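Local coordinates for C2 domain protein (Ramazzottius varieornatus, PDB 7DF2) that binds calcium ions through the loops at one end of a beta-sandwich C2 domain, its wider role in tardigrades being unsettled, at residues Ile64-Ile76 with Asn94-Val108. Numbering follows the deposited sequence.
Sequences IFDKCDPKIIAFI and NYITLVDANNTPDVV. With CA (calcium ion), chain E; CA (calcium ion), chain D.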
ATOM      1  N   ILE A  64     -18.805 -16.785   9.204  1.00 20.22           N
ATOM      2  CA  ILE A  64     -18.895 -18.138   9.747  1.00 19.89           C
ATOM      3  C   ILE A  64     -19.179 -19.170   8.656  1.00 24.21           C
ATOM      4  O   ILE A  64     -18.572 -20.249   8.640  1.00 27.42           O
ATOM      5  CB  ILE A  64     -19.946 -18.199  10.859  1.00 23.57           C
ATOM      6  CG1 ILE A  64     -19.477 -17.335  12.038  1.00 23.95           C
ATOM      7  CG2 ILE A  64     -20.128 -19.657  11.286  1.00 23.01           C
ATOM      8  CD1 ILE A  64     -20.459 -17.258  13.159  1.00 26.28           C
ATOM      9  N   PHE A  65     -20.071 -18.853   7.716  1.00 26.68           N
ATOM     10  CA  PHE A  65     -20.549 -19.838   6.752  1.00 27.17           C
ATOM     11  C   PHE A  65     -20.117 -19.568   5.321  1.00 30.76           C
ATOM     12  O   PHE A  65     -20.494 -20.334   4.427  1.00 29.50           O
ATOM     13  CB  PHE A  65     -22.075 -19.921   6.809  1.00 26.89           C
ATOM     14  CG  PHE A  65     -22.586 -20.393   8.137  1.00 28.57           C
ATOM     15  CD1 PHE A  65     -22.300 -21.675   8.579  1.00 29.42           C
ATOM     16  CD2 PHE A  65     -23.320 -19.550   8.953  1.00 36.00           C
ATOM     17  CE1 PHE A  65     -22.749 -22.117   9.816  1.00 34.85           C
ATOM     18  CE2 PHE A  65     -23.777 -19.985  10.186  1.00 36.33           C
ATOM     19  CZ  PHE A  65     -23.485 -21.269  10.621  1.00 33.48           C
ATOM     20  N   ASP A  66     -19.363 -18.502   5.066  1.00 22.79           N
ATOM     21  CA  ASP A  66     -18.839 -18.281   3.724  1.00 23.48           C
ATOM     22  C   ASP A  66     -17.520 -17.524   3.841  1.00 23.49           C
ATOM     23  O   ASP A  66     -17.018 -17.281   4.942  1.00 22.20           O
ATOM     24  CB  ASP A  66     -19.877 -17.561   2.852  1.00 23.87           C
ATOM     25  CG  ASP A  66     -20.574 -16.428   3.587  1.00 31.14           C
ATOM     26  OD1 ASP A  66     -19.903 -15.434   3.931  1.00 22.44           O
ATOM     27  OD2 ASP A  66     -21.793 -16.530   3.839  1.00 41.24           O
ATOM     28  N   LYS A  67     -16.944 -17.173   2.693  1.00 23.24           N
ATOM     29  CA  LYS A  67     -15.583 -16.657   2.643  1.00 24.15           C
ATOM     30  C   LYS A  67     -15.542 -15.142   2.853  1.00 19.11           C
ATOM     31  O   LYS A  67     -16.569 -14.468   2.976  1.00 21.54           O
ATOM     32  CB  LYS A  67     -14.925 -17.038   1.316  1.00 22.28           C
ATOM     33  CG  LYS A  67     -14.705 -18.539   1.155  1.00 24.56           C
ATOM     34  CD  LYS A  67     -13.894 -18.838  -0.093  1.00 42.74           C
ATOM     35  CE  LYS A  67     -14.530 -19.926  -0.944  1.00 56.60           C
ATOM     36  NZ  LYS A  67     -14.560 -19.546  -2.390  1.00 60.45           N
ATOM     37  N   CYS A  68     -14.322 -14.599   2.930  0.69 19.19           N
ATOM     38  CA  CYS A  68     -14.180 -13.166   3.160  0.69 19.94           C
ATOM     39  C   CYS A  68     -14.719 -12.385   1.963  0.69 21.88           C
ATOM     40  O   CYS A  68     -14.719 -12.860   0.827  0.69 21.19           O
ATOM     41  CB  CYS A  68     -12.719 -12.764   3.404  0.69 21.65           C
ATOM     42  SG  CYS A  68     -11.819 -13.578   4.776  0.69 22.64           S
ATOM     43  N   ASP A  69     -15.175 -11.164   2.234  1.00 17.57           N
ATOM     44  CA  ASP A  69     -15.723 -10.249   1.227  1.00 17.99           C
ATOM     45  C   ASP A  69     -14.843  -9.011   1.206  1.00 20.07           C
ATOM     46  O   ASP A  69     -15.212  -7.958   1.747  1.00 19.04           O
ATOM     47  CB  ASP A  69     -17.177  -9.905   1.526  1.00 20.63           C
ATOM     48  CG  ASP A  69     -17.952 -11.119   1.925  1.00 21.16           C
ATOM     49  OD1 ASP A  69     -17.966 -12.063   1.115  1.00 21.66           O
ATOM     50  OD2 ASP A  69     -18.473 -11.161   3.065  1.00 19.17           O
ATOM     51  N   PRO A  70     -13.658  -9.111   0.607  1.00 19.98           N
ATOM     52  CA  PRO A  70     -12.620  -8.106   0.856  1.00 19.81           C
ATOM     53  C   PRO A  70     -12.871  -6.811   0.099  1.00 19.80           C
ATOM     54  O   PRO A  70     -13.225  -6.805  -1.085  1.00 21.28           O
ATOM     55  CB  PRO A  70     -11.341  -8.793   0.372  1.00 22.28           C
ATOM     56  CG  PRO A  70     -11.819  -9.735  -0.684  1.00 27.66           C
ATOM     57  CD  PRO A  70     -13.163 -10.217  -0.227  1.00 25.58           C
ATOM     58  N   LYS A  71     -12.716  -5.708   0.816  1.00 17.49           N
ATOM     59  CA  LYS A  71     -12.501  -4.399   0.222  1.00 19.12           C
ATOM     60  C   LYS A  71     -11.072  -4.026   0.577  1.00 18.16           C
ATOM     61  O   LYS A  71     -10.724  -3.953   1.764  1.00 18.99           O
ATOM     62  CB  LYS A  71     -13.490  -3.352   0.745  1.00 19.98           C
ATOM     63  CG  LYS A  71     -13.267  -1.957   0.119  1.00 19.33           C
ATOM     64  CD  LYS A  71     -14.382  -0.978   0.525  1.00 26.18           C
ATOM     65  CE  LYS A  71     -14.128   0.415  -0.057  1.00 37.86           C
ATOM     66  NZ  LYS A  71     -15.184   1.397   0.335  1.00 37.14           N
ATOM     67  N   ILE A  72     -10.240  -3.828  -0.438  1.00 16.15           N
ATOM     68  CA  ILE A  72      -8.810  -3.625  -0.248  1.00 17.85           C
ATOM     69  C   ILE A  72      -8.449  -2.272  -0.833  1.00 18.31           C
ATOM     70  O   ILE A  72      -8.743  -2.002  -2.001  1.00 19.14           O
ATOM     71  CB  ILE A  72      -7.996  -4.758  -0.904  1.00 17.58           C
ATOM     72  CG1 ILE A  72      -8.400  -6.099  -0.283  1.00 20.00           C
ATOM     73  CG2 ILE A  72      -6.496  -4.511  -0.732  1.00 21.37           C
ATOM     74  CD1 ILE A  72      -7.814  -7.340  -0.985  1.00 17.87           C
ATOM     75  N   ILE A  73      -7.829  -1.419  -0.023  1.00 16.88           N
ATOM     76  CA  ILE A  73      -7.513  -0.051  -0.423  1.00 16.99           C
ATOM     77  C   ILE A  73      -6.033   0.209  -0.173  1.00 18.72           C
ATOM     78  O   ILE A  73      -5.412  -0.414   0.693  1.00 18.81           O
ATOM     79  CB  ILE A  73      -8.385   0.984   0.332  1.00 17.36           C
ATOM     80  CG1 ILE A  73      -8.039   0.986   1.825  1.00 19.74           C
ATOM     81  CG2 ILE A  73      -9.874   0.667   0.150  1.00 21.28           C
ATOM     82  CD1 ILE A  73      -8.920   1.935   2.639  1.00 22.85           C
ATOM     83  N   ALA A  74      -5.456   1.124  -0.957  1.00 17.47           N
ATOM     84  CA  ALA A  74      -4.014   1.345  -0.938  1.00 17.76           C
ATOM     85  C   ALA A  74      -3.684   2.824  -1.086  1.00 17.51           C
ATOM     86  O   ALA A  74      -4.452   3.608  -1.651  1.00 19.66           O
ATOM     87  CB  ALA A  74      -3.303   0.560  -2.051  1.00 20.24           C
ATOM     88  N   PHE A  75      -2.506   3.189  -0.579  1.00 18.48           N
ATOM     89  CA  PHE A  75      -2.035   4.570  -0.629  1.00 20.12           C
ATOM     90  C   PHE A  75      -0.515   4.584  -0.526  1.00 21.12           C
ATOM     91  O   PHE A  75       0.060   3.802   0.236  1.00 19.79           O
ATOM     92  CB  PHE A  75      -2.667   5.380   0.512  1.00 18.39           C
ATOM     93  CG  PHE A  75      -2.428   6.866   0.417  1.00 22.42           C
ATOM     94  CD1 PHE A  75      -3.228   7.657  -0.398  1.00 25.39           C
ATOM     95  CD2 PHE A  75      -1.417   7.466   1.155  1.00 24.66           C
ATOM     96  CE1 PHE A  75      -3.022   9.029  -0.474  1.00 27.33           C
ATOM     97  CE2 PHE A  75      -1.206   8.834   1.080  1.00 24.92           C
ATOM     98  CZ  PHE A  75      -2.010   9.610   0.259  1.00 22.42           C
ATOM     99  N   ILE A  76       0.132   5.466  -1.294  1.00 17.66           N
ATOM    100  CA  ILE A  76       1.569   5.700  -1.167  1.00 18.71           C
ATOM    101  C   ILE A  76       1.737   6.903  -0.243  1.00 21.35           C
ATOM    102  O   ILE A  76       1.383   8.029  -0.619  1.00 22.07           O
ATOM    103  CB  ILE A  76       2.227   5.960  -2.533  1.00 18.34           C
ATOM    104  CG1 ILE A  76       2.088   4.747  -3.455  1.00 20.63           C
ATOM    105  CG2 ILE A  76       3.679   6.335  -2.354  1.00 19.16           C
ATOM    106  CD1 ILE A  76       2.343   5.071  -4.956  1.00 21.39           C
ATOM    107  N   ASN A  94      -9.076   8.657   1.633  1.00 26.52           N
ATOM    108  CA  ASN A  94      -8.154   9.106   0.600  1.00 28.57           C
ATOM    109  C   ASN A  94      -7.393   7.966  -0.064  1.00 25.60           C
ATOM    110  O   ASN A  94      -6.678   8.206  -1.044  1.00 25.59           O
ATOM    111  CB  ASN A  94      -7.160  10.115   1.181  1.00 29.95           C
ATOM    112  CG  ASN A  94      -7.855  11.343   1.746  1.00 48.33           C
ATOM    113  OD1 ASN A  94      -7.401  11.938   2.725  1.00 45.49           O
ATOM    114  ND2 ASN A  94      -8.978  11.713   1.144  1.00 38.26           N
ATOM    115  N   TYR A  95      -7.518   6.742   0.444  1.00 27.36           N
ATOM    116  CA  TYR A  95      -6.891   5.610  -0.221  1.00 22.41           C
ATOM    117  C   TYR A  95      -7.589   5.324  -1.550  1.00 21.79           C
ATOM    118  O   TYR A  95      -8.725   5.742  -1.793  1.00 23.60           O
ATOM    119  CB  TYR A  95      -6.957   4.350   0.650  1.00 20.30           C
ATOM    120  CG  TYR A  95      -6.054   4.287   1.860  1.00 21.96           C
ATOM    121  CD1 TYR A  95      -5.994   5.326   2.791  1.00 20.17           C
ATOM    122  CD2 TYR A  95      -5.288   3.145   2.100  1.00 21.34           C
ATOM    123  CE1 TYR A  95      -5.176   5.231   3.928  1.00 22.26           C
ATOM    124  CE2 TYR A  95      -4.480   3.043   3.223  1.00 19.61           C
ATOM    125  CZ  TYR A  95      -4.429   4.083   4.133  1.00 19.46           C
ATOM    126  OH  TYR A  95      -3.606   3.953   5.226  1.00 21.37           O
ATOM    127  N   ILE A  96      -6.908   4.569  -2.404  1.00 21.66           N
ATOM    128  CA  ILE A  96      -7.463   4.118  -3.680  1.00 20.08           C
ATOM    129  C   ILE A  96      -8.019   2.710  -3.505  1.00 20.27           C
ATOM    130  O   ILE A  96      -7.301   1.813  -3.045  1.00 21.21           O
ATOM    131  CB  ILE A  96      -6.388   4.137  -4.781  1.00 20.50           C
ATOM    132  CG1 ILE A  96      -5.676   5.494  -4.830  1.00 31.13           C
ATOM    133  CG2 ILE A  96      -6.990   3.710  -6.132  1.00 21.49           C
ATOM    134  CD1 ILE A  96      -6.597   6.653  -5.044  1.00 36.01           C
ATOM    135  N   THR A  97      -9.277   2.492  -3.902  1.00 19.39           N
ATOM    136  CA  THR A  97      -9.867   1.156  -3.820  1.00 18.26           C
ATOM    137  C   THR A  97      -9.350   0.290  -4.968  1.00 20.00           C
ATOM    138  O   THR A  97      -9.496   0.649  -6.142  1.00 21.52           O
ATOM    139  CB  THR A  97     -11.395   1.220  -3.848  1.00 21.83           C
ATOM    140  OG1 THR A  97     -11.863   2.027  -2.767  1.00 20.35           O
ATOM    141  CG2 THR A  97     -12.002  -0.166  -3.681  1.00 19.17           C
ATOM    142  N   LEU A  98      -8.743  -0.848  -4.628  1.00 18.23           N
ATOM    143  CA  LEU A  98      -8.233  -1.796  -5.606  1.00 19.63           C
ATOM    144  C   LEU A  98      -9.145  -2.994  -5.819  1.00 20.53           C
ATOM    145  O   LEU A  98      -9.259  -3.484  -6.949  1.00 21.23           O
ATOM    146  CB  LEU A  98      -6.854  -2.306  -5.185  1.00 19.46           C
ATOM    147  CG  LEU A  98      -5.819  -1.244  -4.836  1.00 21.88           C
ATOM    148  CD1 LEU A  98      -4.497  -1.905  -4.475  1.00 24.85           C
ATOM    149  CD2 LEU A  98      -5.631  -0.271  -5.979  1.00 23.44           C
ATOM    150  N   VAL A  99      -9.769  -3.494  -4.751  1.00 18.57           N
ATOM    151  CA  VAL A  99     -10.630  -4.666  -4.788  1.00 18.14           C
ATOM    152  C   VAL A  99     -11.873  -4.358  -3.971  1.00 18.84           C
ATOM    153  O   VAL A  99     -11.782  -3.793  -2.875  1.00 19.78           O
ATOM    154  CB  VAL A  99      -9.911  -5.914  -4.228  1.00 18.28           C
ATOM    155  CG1 VAL A  99     -10.841  -7.118  -4.237  1.00 22.98           C
ATOM    156  CG2 VAL A  99      -8.617  -6.174  -5.013  1.00 21.62           C
ATOM    157  N   ASP A 100     -13.039  -4.740  -4.490  1.00 19.14           N
ATOM    158  CA  ASP A 100     -14.279  -4.651  -3.707  1.00 20.41           C
ATOM    159  C   ASP A 100     -15.135  -5.848  -4.112  1.00 28.82           C
ATOM    160  O   ASP A 100     -15.940  -5.755  -5.049  1.00 28.80           O
ATOM    161  CB  ASP A 100     -14.989  -3.326  -3.939  1.00 25.27           C
ATOM    162  CG  ASP A 100     -16.067  -3.058  -2.914  1.00 41.81           C
ATOM    163  OD1 ASP A 100     -16.463  -4.019  -2.235  1.00 37.21           O
ATOM    164  OD2 ASP A 100     -16.515  -1.897  -2.784  1.00 40.88           O
ATOM    165  N   ALA A 101     -14.955  -6.967  -3.407  1.00 20.13           N
ATOM    166  CA  ALA A 101     -15.422  -8.257  -3.903  1.00 22.61           C
ATOM    167  C   ALA A 101     -16.106  -9.052  -2.806  1.00 22.26           C
ATOM    168  O   ALA A 101     -16.061  -8.703  -1.621  1.00 25.12           O
ATOM    169  CB  ALA A 101     -14.269  -9.079  -4.492  1.00 23.80           C
ATOM    170  N   ASN A 102     -16.711 -10.169  -3.218  1.00 23.27           N
ATOM    171  CA  ASN A 102     -17.499 -11.000  -2.319  1.00 19.95           C
ATOM    172  C   ASN A 102     -17.077 -12.459  -2.405  1.00 23.52           C
ATOM    173  O   ASN A 102     -16.855 -12.994  -3.501  1.00 23.19           O
ATOM    174  CB  ASN A 102     -18.998 -10.866  -2.637  1.00 27.92           C
ATOM    175  CG  ASN A 102     -19.529  -9.489  -2.319  1.00 32.65           C
ATOM    176  OD1 ASN A 102     -19.584  -9.085  -1.153  1.00 39.21           O
ATOM    177  ND2 ASN A 102     -19.912  -8.749  -3.352  1.00 42.53           N
ATOM    178  N   ASN A 103     -16.970 -13.083  -1.231  1.00 19.04           N
ATOM    179  CA  ASN A 103     -16.682 -14.508  -1.056  1.00 20.39           C
ATOM    180  C   ASN A 103     -15.513 -14.959  -1.931  1.00 28.18           C
ATOM    181  O   ASN A 103     -15.625 -15.854  -2.767  1.00 28.14           O
ATOM    182  CB  ASN A 103     -17.942 -15.336  -1.299  1.00 22.47           C
ATOM    183  CG  ASN A 103     -19.022 -15.018  -0.280  1.00 26.41           C
ATOM    184  OD1 ASN A 103     -18.747 -14.997   0.917  1.00 24.45           O
ATOM    185  ND2 ASN A 103     -20.237 -14.728  -0.746  1.00 28.33           N
ATOM    186  N   THR A 104     -14.366 -14.334  -1.693  1.00 22.53           N
ATOM    187  CA  THR A 104     -13.177 -14.611  -2.487  1.00 25.53           C
ATOM    188  C   THR A 104     -12.359 -15.727  -1.851  1.00 25.42           C
ATOM    189  O   THR A 104     -12.516 -16.026  -0.665  1.00 22.26           O
ATOM    190  CB  THR A 104     -12.320 -13.350  -2.604  1.00 25.74           C
ATOM    191  OG1 THR A 104     -11.943 -12.907  -1.296  1.00 24.67           O
ATOM    192  CG2 THR A 104     -13.081 -12.227  -3.307  1.00 21.97           C
ATOM    193  N   PRO A 105     -11.467 -16.362  -2.611  1.00 24.80           N
ATOM    194  CA  PRO A 105     -10.507 -17.291  -2.002  1.00 22.84           C
ATOM    195  C   PRO A 105      -9.655 -16.569  -0.969  1.00 23.28           C
ATOM    196  O   PRO A 105      -9.536 -15.342  -0.976  1.00 23.67           O
ATOM    197  CB  PRO A 105      -9.653 -17.760  -3.190  1.00 26.49           C
ATOM    198  CG  PRO A 105     -10.491 -17.496  -4.385  1.00 33.27           C
ATOM    199  CD  PRO A 105     -11.299 -16.273  -4.075  1.00 25.38           C
ATOM    200  N   ASP A 106      -9.068 -17.352  -0.063  1.00 22.43           N
ATOM    201  CA  ASP A 106      -8.252 -16.762   0.994  1.00 21.24           C
ATOM    202  C   ASP A 106      -7.077 -15.974   0.426  1.00 23.19           C
ATOM    203  O   ASP A 106      -6.683 -14.947   0.991  1.00 23.27           O
ATOM    204  CB  ASP A 106      -7.738 -17.845   1.931  1.00 21.78           C
ATOM    205  CG  ASP A 106      -8.831 -18.445   2.788  1.00 28.06           C
ATOM    206  OD1 ASP A 106      -9.981 -17.949   2.744  1.00 27.95           O
ATOM    207  OD2 ASP A 106      -8.527 -19.415   3.510  1.00 30.62           O
ATOM    208  N   VAL A 107      -6.497 -16.442  -0.678  1.00 21.80           N
ATOM    209  CA  VAL A 107      -5.460 -15.698  -1.390  1.00 20.27           C
ATOM    210  C   VAL A 107      -6.133 -14.967  -2.540  1.00 21.41           C
ATOM    211  O   VAL A 107      -6.660 -15.595  -3.468  1.00 21.96           O
ATOM    212  CB  VAL A 107      -4.337 -16.609  -1.897  1.00 23.50           C
ATOM    213  CG1 VAL A 107      -3.332 -15.787  -2.723  1.00 24.02           C
ATOM    214  CG2 VAL A 107      -3.633 -17.274  -0.729  1.00 22.33           C
ATOM    215  N   VAL A 108      -6.128 -13.639  -2.467  1.00 18.87           N
ATOM    216  CA  VAL A 108      -6.781 -12.787  -3.450  1.00 19.03           C
ATOM    217  C   VAL A 108      -5.712 -12.294  -4.415  1.00 18.38           C
ATOM    218  O   VAL A 108      -4.814 -11.549  -4.014  1.00 18.46           O
ATOM    219  CB  VAL A 108      -7.498 -11.601  -2.782  1.00 17.95           C
ATOM    220  CG1 VAL A 108      -8.225 -10.765  -3.829  1.00 20.66           C
ATOM    221  CG2 VAL A 108      -8.458 -12.066  -1.682  1.00 23.26           C
TER
HETATM  222 CA    CA E 303     -18.760 -13.706   2.887  1.00 21.22          CA
HETATM  223 CA    CA D 302     -18.420 -10.585   5.325  1.00 19.08          CA
HETATM  224  O   HOH W   1     -11.712 -15.841   2.007  1.00 27.43           O
HETATM  225  O   HOH W   2     -16.206   0.730  -2.659  1.00 36.31           O
HETATM  226  O   HOH W   3     -20.807 -10.916   5.175  1.00 21.90           O
HETATM  227  O   HOH W   4     -21.011 -12.977   2.248  1.00 28.63           O
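D69 and N103 meet at a calcium ion where, in the C2 beta-sandwich, loop 64-69 enters strand 70-76 and loop 101-106 leaves the antiparallel strand 96-100. The D69 carboxylate grips this calcium with both oxygens, and its OD2 also reaches a second calcium at 2.3 Å, bridging the two ions. The backbone N of N103 donates to the anti lone pair of D69 OD1 (2.7 Å), which, with the metal bonds, helps to fix the carboxylate's rotation. D66 OD1, K67 O, the side chain of N103, a water and D63 complete the first site; D63 also joins D69, D134, K135 and D136 at the second. Gathering so many carboxylates probably depends on bound calcium to offset their charge.

Behind the metal, T104 N donates to C68 O at 2.9 Å, while a water accepts a hydrogen bond from C68 N and donates to T104 O and D106 OD1. P70 O accepts from A101 N. Next, a classic beta bulge sets L98 and V99 against I72: I72 O receives both L98 N and the longer V99 N bond (3.3 Å), and I72 N is satisfied by V99 O. A74 and I96 then exchange two backbone bonds. D100 OD2 and K71 NZ share a water, weakly on the lysine side, whereas D100 OD1 is salt-bridged to K135. Beyond the ladder, the Y95 ring turns against the neighbouring strand with CG anti to its carbonyl carbon (chi1 -73°); I73 CG1 packs 3.5 Å from Y95 CD2, and F75 CB sits over one face, 3.8 Å from the Y95 ring centroid.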